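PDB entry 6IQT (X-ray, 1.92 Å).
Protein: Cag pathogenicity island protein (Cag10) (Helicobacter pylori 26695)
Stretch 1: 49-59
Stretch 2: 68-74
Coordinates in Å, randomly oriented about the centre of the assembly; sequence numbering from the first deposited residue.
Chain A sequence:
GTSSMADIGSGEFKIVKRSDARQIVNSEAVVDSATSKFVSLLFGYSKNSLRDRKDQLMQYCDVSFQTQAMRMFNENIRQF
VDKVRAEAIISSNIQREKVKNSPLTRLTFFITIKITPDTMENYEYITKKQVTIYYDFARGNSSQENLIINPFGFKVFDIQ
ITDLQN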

# COMPACT_ATOMS: atom_id res chain seq x y z
N SER A 49 -7.46 -3.16 -24.93
CA SER A 49 -8.05 -1.84 -24.70
C SER A 49 -7.14 -0.93 -23.88
O SER A 49 -7.63 -0.09 -23.12
CB SER A 49 -9.41 -1.98 -24.00
OG SER A 49 -9.32 -2.85 -22.87
N LEU A 50 -5.82 -1.06 -24.04
CA LEU A 50 -4.88 -0.44 -23.10
C LEU A 50 -4.96 1.08 -23.11
O LEU A 50 -4.91 1.71 -22.05
CB LEU A 50 -3.45 -0.90 -23.39
CG LEU A 50 -3.11 -2.31 -22.92
CD1 LEU A 50 -1.66 -2.67 -23.30
CD2 LEU A 50 -3.31 -2.40 -21.42
N ARG A 51 -5.07 1.69 -24.29
CA ARG A 51 -5.11 3.14 -24.36
C ARG A 51 -6.35 3.69 -23.65
O ARG A 51 -6.26 4.66 -22.89
CB ARG A 51 -5.09 3.63 -25.81
CG ARG A 51 -5.30 5.16 -25.96
CD ARG A 51 -6.71 5.48 -26.47
NE ARG A 51 -6.90 6.89 -26.86
CZ ARG A 51 -7.79 7.30 -27.76
NH1 ARG A 51 -8.57 6.42 -28.38
NH2 ARG A 51 -7.89 8.59 -28.06
N ASP A 52 -7.51 3.09 -23.91
CA ASP A 52 -8.74 3.53 -23.25
C ASP A 52 -8.65 3.29 -21.74
O ASP A 52 -9.12 4.11 -20.94
CB ASP A 52 -9.96 2.81 -23.84
CG ASP A 52 -10.18 3.14 -25.34
OD1 ASP A 52 -9.74 4.21 -25.81
OD2 ASP A 52 -10.82 2.31 -26.04
N ARG A 53 -8.03 2.17 -21.33
CA ARG A 53 -7.86 1.89 -19.91
C ARG A 53 -7.02 2.96 -19.23
O ARG A 53 -7.39 3.47 -18.16
CB ARG A 53 -7.23 0.50 -19.69
CG ARG A 53 -6.98 0.19 -18.19
CD ARG A 53 -6.24 -1.13 -17.96
NE ARG A 53 -7.00 -2.25 -18.51
CZ ARG A 53 -7.95 -2.91 -17.84
NH1 ARG A 53 -8.24 -2.61 -16.57
NH2 ARG A 53 -8.59 -3.90 -18.45
N LYS A 54 -5.90 3.36 -19.84
CA LYS A 54 -5.06 4.40 -19.25
C LYS A 54 -5.80 5.74 -19.17
O LYS A 54 -5.69 6.45 -18.16
CB LYS A 54 -3.75 4.55 -20.04
CG LYS A 54 -2.86 5.72 -19.59
CD LYS A 54 -3.07 6.97 -20.48
CE LYS A 54 -2.14 8.12 -20.08
NZ LYS A 54 -2.37 9.39 -20.83
N ASP A 55 -6.54 6.11 -20.21
CA ASP A 55 -7.28 7.38 -20.20
C ASP A 55 -8.33 7.40 -19.09
O ASP A 55 -8.51 8.42 -18.41
CB ASP A 55 -7.96 7.61 -21.55
CG ASP A 55 -7.00 8.14 -22.61
OD1 ASP A 55 -5.96 8.73 -22.25
OD2 ASP A 55 -7.31 7.96 -23.81
N GLN A 56 -9.07 6.30 -18.91
CA GLN A 56 -10.07 6.26 -17.85
C GLN A 56 -9.42 6.31 -16.48
O GLN A 56 -9.85 7.08 -15.61
CB GLN A 56 -10.94 5.01 -18.01
CG GLN A 56 -11.96 5.14 -19.16
CD GLN A 56 -13.05 4.08 -19.07
OE1 GLN A 56 -13.35 3.58 -17.99
NE2 GLN A 56 -13.64 3.73 -20.21
N LEU A 57 -8.36 5.52 -16.27
CA LEU A 57 -7.65 5.52 -15.00
C LEU A 57 -7.19 6.93 -14.60
O LEU A 57 -7.39 7.36 -13.45
CB LEU A 57 -6.46 4.57 -15.09
CG LEU A 57 -5.52 4.53 -13.89
CD1 LEU A 57 -6.29 4.18 -12.63
CD2 LEU A 57 -4.40 3.51 -14.12
N MSE A 58 -6.58 7.65 -15.53
CA MSE A 58 -6.12 9.02 -15.34
C MSE A 58 -7.24 9.93 -14.78
O MSE A 58 -7.00 10.80 -13.93
CB MSE A 58 -5.62 9.56 -16.68
CG MSE A 58 -4.31 8.96 -17.12
SE MSE A 58 -2.97 9.14 -15.70
CE MSE A 58 -2.82 7.27 -15.19
N GLN A 59 -8.46 9.70 -15.25
CA GLN A 59 -9.63 10.49 -14.84
C GLN A 59 -10.01 10.28 -13.37
O GLN A 59 -10.67 11.15 -12.79
CB GLN A 59 -10.83 10.12 -15.71
CG GLN A 59 -10.79 10.72 -17.08
CD GLN A 59 -11.46 12.06 -17.09
OE1 GLN A 59 -12.67 12.16 -17.33
NE2 GLN A 59 -10.70 13.10 -16.78
N GLN A 68 2.14 7.93 -10.30
CA GLN A 68 2.20 6.62 -9.65
C GLN A 68 1.20 5.64 -10.26
O GLN A 68 1.51 4.46 -10.44
CB GLN A 68 1.96 6.80 -8.15
CG GLN A 68 1.91 5.51 -7.36
CD GLN A 68 3.23 4.77 -7.37
OE1 GLN A 68 4.28 5.33 -7.72
NE2 GLN A 68 3.19 3.50 -7.01
N ALA A 69 -0.01 6.11 -10.60
CA ALA A 69 -0.95 5.25 -11.31
C ALA A 69 -0.35 4.76 -12.63
O ALA A 69 -0.50 3.58 -12.99
CB ALA A 69 -2.26 6.00 -11.56
N MSE A 70 0.34 5.63 -13.34
CA MSE A 70 0.96 5.24 -14.61
C MSE A 70 2.09 4.20 -14.41
O MSE A 70 2.24 3.28 -15.21
CB MSE A 70 1.50 6.48 -15.34
CG MSE A 70 1.96 6.17 -16.76
SE MSE A 70 0.46 5.57 -17.86
CE MSE A 70 0.75 6.63 -19.43
N ARG A 71 2.86 4.34 -13.32
CA ARG A 71 3.89 3.34 -13.04
C ARG A 71 3.28 1.97 -12.79
O ARG A 71 3.83 0.94 -13.22
CB ARG A 71 4.74 3.77 -11.85
CG ARG A 71 5.68 4.92 -12.14
CD ARG A 71 6.53 5.26 -10.91
NE ARG A 71 7.55 6.26 -11.23
CZ ARG A 71 8.76 5.97 -11.69
NH1 ARG A 71 9.12 4.71 -11.87
NH2 ARG A 71 9.62 6.95 -11.97
N MSE A 72 2.14 1.91 -12.12
CA MSE A 72 1.51 0.63 -11.86
C MSE A 72 0.88 0.04 -13.12
O MSE A 72 0.91 -1.17 -13.34
CB MSE A 72 0.45 0.78 -10.77
CG MSE A 72 1.04 1.32 -9.48
SE MSE A 72 -0.30 1.53 -8.12
CE MSE A 72 -0.96 -0.28 -8.13
N PHE A 73 0.30 0.92 -13.93
CA PHE A 73 -0.21 0.52 -15.23
C PHE A 73 0.90 -0.10 -16.08
O PHE A 73 0.73 -1.18 -16.65
CB PHE A 73 -0.83 1.76 -15.91
CG PHE A 73 -1.32 1.54 -17.32
CD1 PHE A 73 -2.57 0.98 -17.55
CD2 PHE A 73 -0.57 1.95 -18.40
CE1 PHE A 73 -3.05 0.81 -18.84
CE2 PHE A 73 -1.04 1.78 -19.70
CZ PHE A 73 -2.28 1.20 -19.92
N ASN A 74 2.06 0.58 -16.14
CA ASN A 74 3.16 0.08 -16.97
C ASN A 74 3.72 -1.24 -16.45
O ASN A 74 4.17 -2.08 -17.24
CB ASN A 74 4.28 1.12 -17.04
CG ASN A 74 3.93 2.30 -17.94
OD1 ASN A 74 3.12 2.18 -18.86
ND2 ASN A 74 4.53 3.45 -17.67

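Two helical segments of one chain pack side by side, running in roughly opposite directions. Their axes make an angle of 152° and approach to 10.4 Å. No hydrogen bond joins them. The contact is van der Waals packing, and it buries 368 Å² in all.

Ser 49 holds the N-cap position, but its side chain makes no capping bond. Its carbonyl does begin the helical pattern: Arg 53 N donates to Ser 49 O at 2.9 Å. Leu 50 is the first residue to meet the second helix. Leu 50 CD2 lies 4.0 Å from Phe 73 CZ, an apolar contact, and Leu 50 O is 3.4 Å from the same CZ. Leu 50 O already accepts from Lys 54 N at 2.9 Å.

Arg 51 and Asp 52 take no part in the contact. Arg 51 points away and forms salt bridges along its own helix, with Arg 51 NE 3.3 Å from Asp 55 OD2 and Arg 51 NH1 3.6 Å from Asp 52 OD1.

Arg 53 contributes its aliphatic portion. Arg 53 CD lies 3.8 Å from Phe 73 CE1, at the ring edge. Lys 54 covers one face of that ring: Lys 54 CB sits 4.0 Å from the Phe 73 centroid, a CH-pi contact. Farther out, Lys 54 CE touches Met 70 CE at 3.3 Å, a tight approach. The Lys 54 chain end then leads away from the second helix.

Leu 57 completes the pocket in which Phe 73 sits, with Leu 50, Arg 53 and Lys 54. Leu 57 CD2 is 4.4 Å from Phe 73 CB and 4.2 Å from Ala 69 CB; these are apolar contacts between hydrocarbon groups. Met 58, a selenomethionine, starts sideways, but its end comes nearer. Met 58 CE reaches Ala 69 CB at 3.9 Å, again methyl against methyl. The small Ala 69 faces this helix.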